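Choline binding protein PCPA (Streptococcus pneumoniae, PDB 4CP6) is a pneumococcal surface antigen with a leucine-rich repeat region, probably anchored to choline on the cell wall. Local coordinates at residues A[102-113]-A[127-138]; A[21-29]-A[38-47]. All blocks are in the same frame, centred on the assembly; numbering follows the deposited sequence.

Overall arrangement
Contact 2 lies wholly ahead of contact 1 along the chain. It is the beta hairpin of strands 24-32 and 35-40 near the N-terminus. Contact 1 joins strands 106-107 and 130-131, inside a leucine-rich repeat region of the BspA type. The two centres lie about 15 Å apart. Both belong to one mixed sheet. Strand 69-76 links them, running parallel to strand 35-40 and to strand 106-107. The antiparallel hairpin thus passes into the parallel ladder of the repeats, and the N-terminal end of the solenoid is built onto the same sheet.

Contact 1 (A[102-113]-A[127-138]); sequences SSIKKIQKKGFH and QLEKIEDRAFDF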
# COMPACT_ATOMS: atom_id res chain seq x y z
N SER A 102 6.56 -29.20 7.38
CA SER A 102 5.97 -29.34 6.05
C SER A 102 4.45 -29.53 6.06
O SER A 102 3.79 -29.10 5.12
CB SER A 102 6.65 -30.45 5.26
OG SER A 102 6.51 -31.71 5.90
N SER A 103 3.88 -30.12 7.13
CA SER A 103 2.45 -30.36 7.23
C SER A 103 1.57 -29.10 7.22
O SER A 103 0.38 -29.20 6.96
CB SER A 103 2.14 -31.20 8.47
OG SER A 103 2.50 -30.55 9.68
N ILE A 104 2.14 -27.92 7.57
CA ILE A 104 1.30 -26.71 7.59
C ILE A 104 0.88 -26.30 6.17
O ILE A 104 1.75 -25.97 5.36
CB ILE A 104 2.00 -25.55 8.32
CG1 ILE A 104 2.37 -25.91 9.78
CG2 ILE A 104 1.16 -24.23 8.25
CD1 ILE A 104 1.15 -26.24 10.75
N LYS A 105 -0.41 -26.33 5.88
CA LYS A 105 -0.94 -25.93 4.58
C LYS A 105 -1.52 -24.51 4.60
O LYS A 105 -1.65 -23.91 3.54
CB LYS A 105 -2.03 -26.92 4.13
CG LYS A 105 -2.33 -26.77 2.63
CD LYS A 105 -3.09 -27.97 2.09
CE LYS A 105 -3.47 -27.76 0.64
NZ LYS A 105 -3.91 -29.02 -0.01
N LYS A 106 -1.93 -23.99 5.76
CA LYS A 106 -2.52 -22.67 5.84
C LYS A 106 -2.10 -21.98 7.10
O LYS A 106 -2.07 -22.62 8.16
CB LYS A 106 -4.05 -22.78 5.80
CG LYS A 106 -4.77 -21.43 5.79
CD LYS A 106 -6.14 -21.48 5.14
CE LYS A 106 -7.17 -22.18 5.98
NZ LYS A 106 -8.55 -21.98 5.47
N ILE A 107 -1.82 -20.70 7.02
CA ILE A 107 -1.60 -19.81 8.15
C ILE A 107 -2.84 -18.92 8.16
O ILE A 107 -3.07 -18.16 7.21
CB ILE A 107 -0.29 -19.01 8.08
CG1 ILE A 107 0.92 -19.97 8.21
CG2 ILE A 107 -0.29 -17.95 9.22
CD1 ILE A 107 2.30 -19.34 7.80
N GLN A 108 -3.69 -19.09 9.16
CA GLN A 108 -4.92 -18.31 9.29
C GLN A 108 -4.64 -16.84 9.58
O GLN A 108 -3.51 -16.45 9.90
CB GLN A 108 -5.81 -18.91 10.39
CG GLN A 108 -6.36 -20.28 10.00
CD GLN A 108 -7.09 -20.98 11.13
OE1 GLN A 108 -7.25 -22.24 11.13
NE2 GLN A 108 -7.53 -20.21 12.11
N LYS A 109 -5.69 -16.01 9.48
CA LYS A 109 -5.53 -14.57 9.70
C LYS A 109 -4.88 -14.29 11.04
O LYS A 109 -5.23 -14.93 12.05
CB LYS A 109 -6.87 -13.80 9.60
CG LYS A 109 -7.97 -14.32 10.48
CD LYS A 109 -9.29 -13.60 10.18
CE LYS A 109 -10.30 -14.00 11.22
NZ LYS A 109 -11.50 -13.12 11.19
N LYS A 110 -3.91 -13.37 11.07
CA LYS A 110 -3.23 -12.99 12.32
C LYS A 110 -2.57 -14.18 13.02
O LYS A 110 -2.32 -14.11 14.23
CB LYS A 110 -4.22 -12.25 13.24
CG LYS A 110 -4.56 -10.87 12.66
CD LYS A 110 -5.33 -10.00 13.59
CE LYS A 110 -5.35 -8.62 12.98
NZ LYS A 110 -5.96 -7.63 13.92
N GLY A 111 -2.19 -15.23 12.27
CA GLY A 111 -1.53 -16.37 12.93
C GLY A 111 -0.24 -15.99 13.63
O GLY A 111 0.11 -16.62 14.64
N PHE A 112 0.49 -14.97 13.13
CA PHE A 112 1.76 -14.51 13.68
C PHE A 112 1.73 -13.00 13.88
O PHE A 112 2.76 -12.33 13.79
CB PHE A 112 2.93 -14.90 12.76
CG PHE A 112 3.18 -16.39 12.64
CD1 PHE A 112 2.45 -17.16 11.74
CD2 PHE A 112 4.18 -17.01 13.38
CE1 PHE A 112 2.73 -18.52 11.57
CE2 PHE A 112 4.43 -18.36 13.24
CZ PHE A 112 3.70 -19.12 12.35
N HIS A 113 0.54 -12.43 14.21
CA HIS A 113 0.46 -10.99 14.40
C HIS A 113 1.52 -10.52 15.41
O HIS A 113 1.60 -11.10 16.51
CB HIS A 113 -0.94 -10.56 14.89
CG HIS A 113 -0.91 -9.19 15.48
ND1 HIS A 113 -1.07 -8.08 14.70
CD2 HIS A 113 -0.60 -8.80 16.74
CE1 HIS A 113 -0.86 -7.03 15.50
NE2 HIS A 113 -0.60 -7.43 16.74
N GLN A 127 4.22 -27.58 2.51
CA GLN A 127 2.93 -27.71 1.88
C GLN A 127 2.12 -26.40 2.01
O GLN A 127 0.95 -26.39 1.66
CB GLN A 127 2.15 -28.86 2.52
CG GLN A 127 2.88 -30.20 2.35
CD GLN A 127 2.25 -31.27 3.19
OE1 GLN A 127 2.93 -32.01 3.91
NE2 GLN A 127 0.95 -31.38 3.12
N LEU A 128 2.77 -25.33 2.49
CA LEU A 128 2.08 -24.06 2.73
C LEU A 128 1.46 -23.51 1.44
O LEU A 128 2.22 -23.18 0.52
CB LEU A 128 3.01 -23.03 3.37
CG LEU A 128 2.35 -21.69 3.68
CD1 LEU A 128 1.30 -21.82 4.81
CD2 LEU A 128 3.38 -20.66 4.02
N GLU A 129 0.14 -23.38 1.38
CA GLU A 129 -0.55 -22.89 0.19
C GLU A 129 -1.07 -21.46 0.37
O GLU A 129 -1.11 -20.71 -0.63
CB GLU A 129 -1.71 -23.84 -0.13
CG GLU A 129 -2.54 -23.49 -1.36
CD GLU A 129 -3.69 -24.45 -1.59
OE1 GLU A 129 -3.42 -25.60 -1.99
OE2 GLU A 129 -4.85 -24.05 -1.34
N LYS A 130 -1.51 -21.11 1.59
CA LYS A 130 -2.13 -19.80 1.81
C LYS A 130 -1.62 -19.16 3.09
O LYS A 130 -1.58 -19.84 4.12
CB LYS A 130 -3.68 -19.94 1.95
CG LYS A 130 -4.44 -20.48 0.73
CD LYS A 130 -5.96 -20.53 1.00
CE LYS A 130 -6.73 -21.04 -0.20
NZ LYS A 130 -8.21 -21.06 0.07
N ILE A 131 -1.27 -17.88 3.03
CA ILE A 131 -0.98 -17.04 4.18
C ILE A 131 -2.15 -16.06 4.17
O ILE A 131 -2.27 -15.25 3.24
CB ILE A 131 0.38 -16.31 4.05
CG1 ILE A 131 1.55 -17.29 4.09
CG2 ILE A 131 0.52 -15.25 5.18
CD1 ILE A 131 2.92 -16.63 3.76
N GLU A 132 -3.03 -16.15 5.18
CA GLU A 132 -4.21 -15.32 5.22
C GLU A 132 -3.94 -13.93 5.76
O GLU A 132 -2.80 -13.59 6.11
CB GLU A 132 -5.35 -16.04 5.94
CG GLU A 132 -5.99 -17.13 5.06
CD GLU A 132 -6.77 -16.59 3.86
OE1 GLU A 132 -7.13 -15.39 3.88
OE2 GLU A 132 -7.08 -17.40 2.95
N ASP A 133 -4.98 -13.09 5.78
CA ASP A 133 -4.87 -11.69 6.10
C ASP A 133 -4.11 -11.39 7.34
O ASP A 133 -4.32 -12.03 8.37
CB ASP A 133 -6.25 -11.04 6.19
CG ASP A 133 -7.12 -11.19 4.96
OD1 ASP A 133 -6.61 -11.67 3.91
OD2 ASP A 133 -8.25 -10.68 4.97
N ARG A 134 -3.21 -10.41 7.27
CA ARG A 134 -2.50 -9.91 8.45
C ARG A 134 -1.75 -11.00 9.22
O ARG A 134 -1.53 -10.87 10.44
CB ARG A 134 -3.46 -9.11 9.37
CG ARG A 134 -3.95 -7.85 8.68
CD ARG A 134 -4.83 -6.98 9.55
NE ARG A 134 -5.15 -5.71 8.87
CZ ARG A 134 -4.35 -4.63 8.87
NH1 ARG A 134 -3.20 -4.64 9.54
NH2 ARG A 134 -4.71 -3.53 8.21
N ALA A 135 -1.34 -12.07 8.53
CA ALA A 135 -0.65 -13.14 9.26
C ALA A 135 0.60 -12.68 9.99
O ALA A 135 0.89 -13.20 11.07
CB ALA A 135 -0.31 -14.27 8.32
N PHE A 136 1.33 -11.71 9.42
CA PHE A 136 2.57 -11.21 10.00
C PHE A 136 2.52 -9.71 10.13
O PHE A 136 3.58 -9.07 10.11
CB PHE A 136 3.77 -11.63 9.11
CG PHE A 136 4.00 -13.12 9.03
CD1 PHE A 136 4.77 -13.77 9.98
CD2 PHE A 136 3.39 -13.88 8.03
CE1 PHE A 136 5.00 -15.14 9.90
CE2 PHE A 136 3.60 -15.27 7.97
CZ PHE A 136 4.39 -15.88 8.92
N ASP A 137 1.32 -9.11 10.34
CA ASP A 137 1.33 -7.66 10.45
C ASP A 137 2.01 -7.22 11.75
O ASP A 137 1.94 -7.91 12.77
CB ASP A 137 -0.05 -7.02 10.24
CG ASP A 137 -1.08 -7.27 11.32
OD1 ASP A 137 -0.94 -8.27 12.05
OD2 ASP A 137 -2.03 -6.46 11.42
N PHE A 138 2.72 -6.09 11.70
CA PHE A 138 3.43 -5.52 12.85
C PHE A 138 4.51 -6.48 13.37
O PHE A 138 4.97 -6.35 14.51
CB PHE A 138 2.45 -5.11 13.98
CG PHE A 138 1.48 -4.03 13.52
CD1 PHE A 138 1.85 -2.69 13.56
CD2 PHE A 138 0.23 -4.37 13.03
CE1 PHE A 138 0.96 -1.70 13.14
CE2 PHE A 138 -0.67 -3.36 12.63
CZ PHE A 138 -0.29 -2.05 12.66
O HOH W 1 -8.73 -22.31 2.67
O HOH W 2 -8.26 -19.75 3.49
O HOH W 3 -3.63 -5.94 13.49
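Phe112 and Phe136 lie side by side and point the same way at the tightly packed part of this contact. Phe112 CG lies 3.5 Å from Phe136 CE1. The ring planes are nearly parallel, at 11°, but offset, with centroids 4.8 Å apart and little overlap. The two side chains leave their backbones in the same way (chi1 -66° and -64°), which lets the rings run alongside. Ile107 packs beside them: its CG2 branch meets Ala135 CB at 3.8 Å, and its CG1 meets Leu128 CD1 at 3.9 Å. Parallel strand bonds run alongside, Ile107 N to Lys130 O and Glu132 N to Ile107 O. Water enters beyond the rings. His113 ND1 donates to Asp137 OD1 at 2.7 Å, from above the carboxylate plane. Asp137 OD2 takes Arg134 NH1 in a salt bridge of 2.9 Å, and a water also links OD2 to Lys110 NZ. The face of Lys106 and Lys130 is looser: two waters join Lys106 NZ to Lys130 NZ and to Glu132 OE2. Before the strands, Lys105 NZ and Glu129 OE1 make only a long salt bridge, 4.0 Å. This stacking of like residues from coil to coil is characteristic of a leucine-rich repeat solenoid. Strand 69-76 flanks 106-107, and strand 152-153 flanks 130-131 on the other side. Ile120 of strand 119-122 meets both phenylalanines, and Phe158 continues the ring ladder past Phe136.

Contact 2 (A[21-29]-A[38-47]); sequences QNNIKYKVL and VQVGNGVTPV
Tyr26 crosses Val40 at a slant, with ring atom CE2 3.8 Å from Val40 CG2. The same ring touches Val38 through CD2, which lies 3.9 Å from Val38 CG2. The tyrosine therefore bridges two valines that sit on one side of the hairpin. Val40 turns CG2 anti to its backbone N, and that methyl also meets Ile24 CG2 at 3.7 Å. Val28 adds a slanting contact of its own, CG2 against Val38 CG1. Farther along, Ile24 CG1 just reaches Val47 CG1.

This is an antiparallel beta hairpin. Tyr26 with Val40 and Val28 with Val38 are non-hydrogen-bonded pairs. Alternation along the strands puts these four side chains on one face and Lys27 and Gln39 on the other. Lys27 with Gln39 is the hydrogen-bonded pair between them, joined by two backbone bonds. A third bond, Gly41 N to Lys25 O, closes the end of the ladder.

The Lys27 and Gln39 side chains run side by side in the same direction, and Lys27 CB lies 3.7 Å from Gln39 CG. Gln39 NE2 donates to Gly41 O at 3.1 Å, tilted 33° from that carbonyl plane, which helps to fix the amide. Leu29 crosses Gln39 at about a right angle and brings CD2 near OE1.

Lys25 and Asn42 also lie alongside each other, though the lysine ammonium is bonded to Gln20. Asn42 shapes the loop that follows the strand. Its OD1 accepts from Val44 N, an Asx turn, and from Thr45 N at 2.8 Å. The Thr45 donor lies on a lone pair, whereas the Val44 donor is 38° above the carbonyl plane. On the apolar face, Ile64 of strand 63-66 packs on Tyr26, while Phe71 and Val73 of strand 69-76 pack on Val38.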
# COMPACT_ATOMS: atom_id res chain seq x y z
N GLN A 21 -1.95 -30.40 24.85
CA GLN A 21 -0.76 -31.21 25.13
C GLN A 21 0.43 -30.29 25.31
O GLN A 21 0.65 -29.42 24.46
CB GLN A 21 -0.49 -32.22 24.00
CG GLN A 21 -1.62 -33.23 23.80
CD GLN A 21 -1.26 -34.30 22.80
OE1 GLN A 21 -0.19 -34.29 22.18
NE2 GLN A 21 -2.13 -35.29 22.67
N ASN A 22 1.18 -30.48 26.42
CA ASN A 22 2.36 -29.67 26.76
C ASN A 22 2.05 -28.16 26.70
O ASN A 22 2.82 -27.38 26.15
CB ASN A 22 3.57 -30.08 25.91
CG ASN A 22 4.89 -29.49 26.33
OD1 ASN A 22 5.70 -29.08 25.48
ND2 ASN A 22 5.15 -29.40 27.63
N ASN A 23 0.87 -27.78 27.22
CA ASN A 23 0.40 -26.39 27.30
C ASN A 23 0.28 -25.70 25.92
O ASN A 23 0.48 -24.48 25.79
CB ASN A 23 1.20 -25.57 28.30
CG ASN A 23 0.84 -25.93 29.72
OD1 ASN A 23 -0.14 -25.44 30.29
ND2 ASN A 23 1.58 -26.84 30.31
N ILE A 24 -0.08 -26.49 24.90
CA ILE A 24 -0.41 -25.99 23.57
C ILE A 24 -1.80 -26.57 23.28
O ILE A 24 -1.99 -27.79 23.37
CB ILE A 24 0.63 -26.37 22.47
CG1 ILE A 24 2.02 -25.75 22.78
CG2 ILE A 24 0.13 -25.92 21.07
CD1 ILE A 24 3.17 -26.11 21.80
N LYS A 25 -2.74 -25.71 22.89
CA LYS A 25 -4.07 -26.15 22.51
C LYS A 25 -4.12 -26.36 21.00
O LYS A 25 -3.54 -25.57 20.25
CB LYS A 25 -5.13 -25.11 22.90
CG LYS A 25 -5.32 -25.02 24.41
CD LYS A 25 -6.28 -23.89 24.78
CE LYS A 25 -6.59 -23.84 26.26
NZ LYS A 25 -5.37 -23.52 27.07
N TYR A 26 -4.83 -27.40 20.57
CA TYR A 26 -5.07 -27.77 19.18
C TYR A 26 -6.57 -27.95 19.01
O TYR A 26 -7.23 -28.48 19.91
CB TYR A 26 -4.37 -29.08 18.83
CG TYR A 26 -2.88 -29.04 19.05
CD1 TYR A 26 -2.33 -29.34 20.29
CD2 TYR A 26 -2.02 -28.73 18.00
CE1 TYR A 26 -0.95 -29.34 20.48
CE2 TYR A 26 -0.64 -28.69 18.19
CZ TYR A 26 -0.11 -29.03 19.43
OH TYR A 26 1.26 -28.99 19.61
N LYS A 27 -7.11 -27.55 17.85
CA LYS A 27 -8.54 -27.72 17.62
C LYS A 27 -8.75 -28.62 16.42
O LYS A 27 -8.13 -28.40 15.39
CB LYS A 27 -9.21 -26.34 17.45
CG LYS A 27 -10.71 -26.39 17.24
CD LYS A 27 -11.29 -24.99 17.23
CE LYS A 27 -12.76 -25.03 16.94
NZ LYS A 27 -13.40 -23.72 17.25
N VAL A 28 -9.55 -29.69 16.57
CA VAL A 28 -9.81 -30.67 15.53
C VAL A 28 -10.56 -30.04 14.38
O VAL A 28 -11.62 -29.42 14.57
CB VAL A 28 -10.57 -31.91 16.10
CG1 VAL A 28 -10.85 -32.93 15.00
CG2 VAL A 28 -9.77 -32.56 17.25
N LEU A 29 -9.97 -30.20 13.20
CA LEU A 29 -10.55 -29.70 11.94
C LEU A 29 -11.31 -30.79 11.22
O LEU A 29 -12.41 -30.54 10.70
CB LEU A 29 -9.45 -29.11 11.05
CG LEU A 29 -8.65 -27.94 11.58
CD1 LEU A 29 -7.54 -27.60 10.62
CD2 LEU A 29 -9.53 -26.71 11.81
N VAL A 38 -5.60 -31.19 12.80
CA VAL A 38 -5.83 -30.11 13.76
C VAL A 38 -5.18 -28.80 13.31
O VAL A 38 -4.21 -28.81 12.55
CB VAL A 38 -5.28 -30.44 15.19
CG1 VAL A 38 -6.10 -31.52 15.90
CG2 VAL A 38 -3.79 -30.81 15.19
N GLN A 39 -5.69 -27.69 13.83
CA GLN A 39 -5.01 -26.41 13.80
C GLN A 39 -4.29 -26.30 15.15
O GLN A 39 -4.78 -26.79 16.18
CB GLN A 39 -5.96 -25.21 13.62
CG GLN A 39 -6.98 -25.05 14.75
CD GLN A 39 -7.93 -23.92 14.47
OE1 GLN A 39 -8.42 -23.75 13.36
NE2 GLN A 39 -8.23 -23.14 15.50
N VAL A 40 -3.10 -25.67 15.14
CA VAL A 40 -2.36 -25.35 16.35
C VAL A 40 -2.87 -24.00 16.82
O VAL A 40 -2.86 -23.02 16.06
CB VAL A 40 -0.81 -25.44 16.22
CG1 VAL A 40 -0.29 -24.61 15.03
CG2 VAL A 40 -0.11 -25.04 17.51
N GLY A 41 -3.43 -23.98 18.03
CA GLY A 41 -4.03 -22.81 18.65
C GLY A 41 -5.54 -22.96 18.62
O GLY A 41 -6.10 -23.58 17.70
N ASN A 42 -6.23 -22.39 19.64
CA ASN A 42 -7.70 -22.47 19.67
C ASN A 42 -8.37 -21.45 18.76
O ASN A 42 -9.60 -21.48 18.62
CB ASN A 42 -8.21 -22.32 21.14
CG ASN A 42 -7.88 -20.99 21.79
OD1 ASN A 42 -7.44 -20.03 21.13
ND2 ASN A 42 -8.07 -20.89 23.09
N GLY A 43 -7.58 -20.56 18.13
CA GLY A 43 -8.07 -19.54 17.20
C GLY A 43 -8.50 -18.24 17.87
O GLY A 43 -9.02 -17.33 17.20
N VAL A 44 -8.31 -18.16 19.19
CA VAL A 44 -8.73 -17.02 20.02
C VAL A 44 -7.54 -16.43 20.77
O VAL A 44 -7.30 -15.22 20.71
CB VAL A 44 -9.87 -17.44 21.01
CG1 VAL A 44 -10.35 -16.24 21.84
CG2 VAL A 44 -11.05 -18.09 20.28
N THR A 45 -6.80 -17.29 21.50
CA THR A 45 -5.67 -16.81 22.28
C THR A 45 -4.34 -17.36 21.77
O THR A 45 -4.27 -18.47 21.21
CB THR A 45 -5.85 -17.19 23.78
OG1 THR A 45 -6.05 -18.59 23.88
CG2 THR A 45 -7.03 -16.42 24.44
N PRO A 46 -3.26 -16.63 22.06
CA PRO A 46 -1.94 -17.09 21.64
C PRO A 46 -1.40 -18.19 22.52
O PRO A 46 -1.71 -18.28 23.72
CB PRO A 46 -1.06 -15.84 21.80
CG PRO A 46 -2.00 -14.68 21.99
CD PRO A 46 -3.17 -15.29 22.69
N VAL A 47 -0.55 -19.00 21.95
CA VAL A 47 0.24 -19.97 22.68
C VAL A 47 1.12 -19.17 23.65
O VAL A 47 1.73 -18.15 23.29
CB VAL A 47 1.13 -20.78 21.71
CG1 VAL A 47 2.22 -21.58 22.45
CG2 VAL A 47 0.28 -21.68 20.82
O HOH W 4 -11.88 -22.26 20.01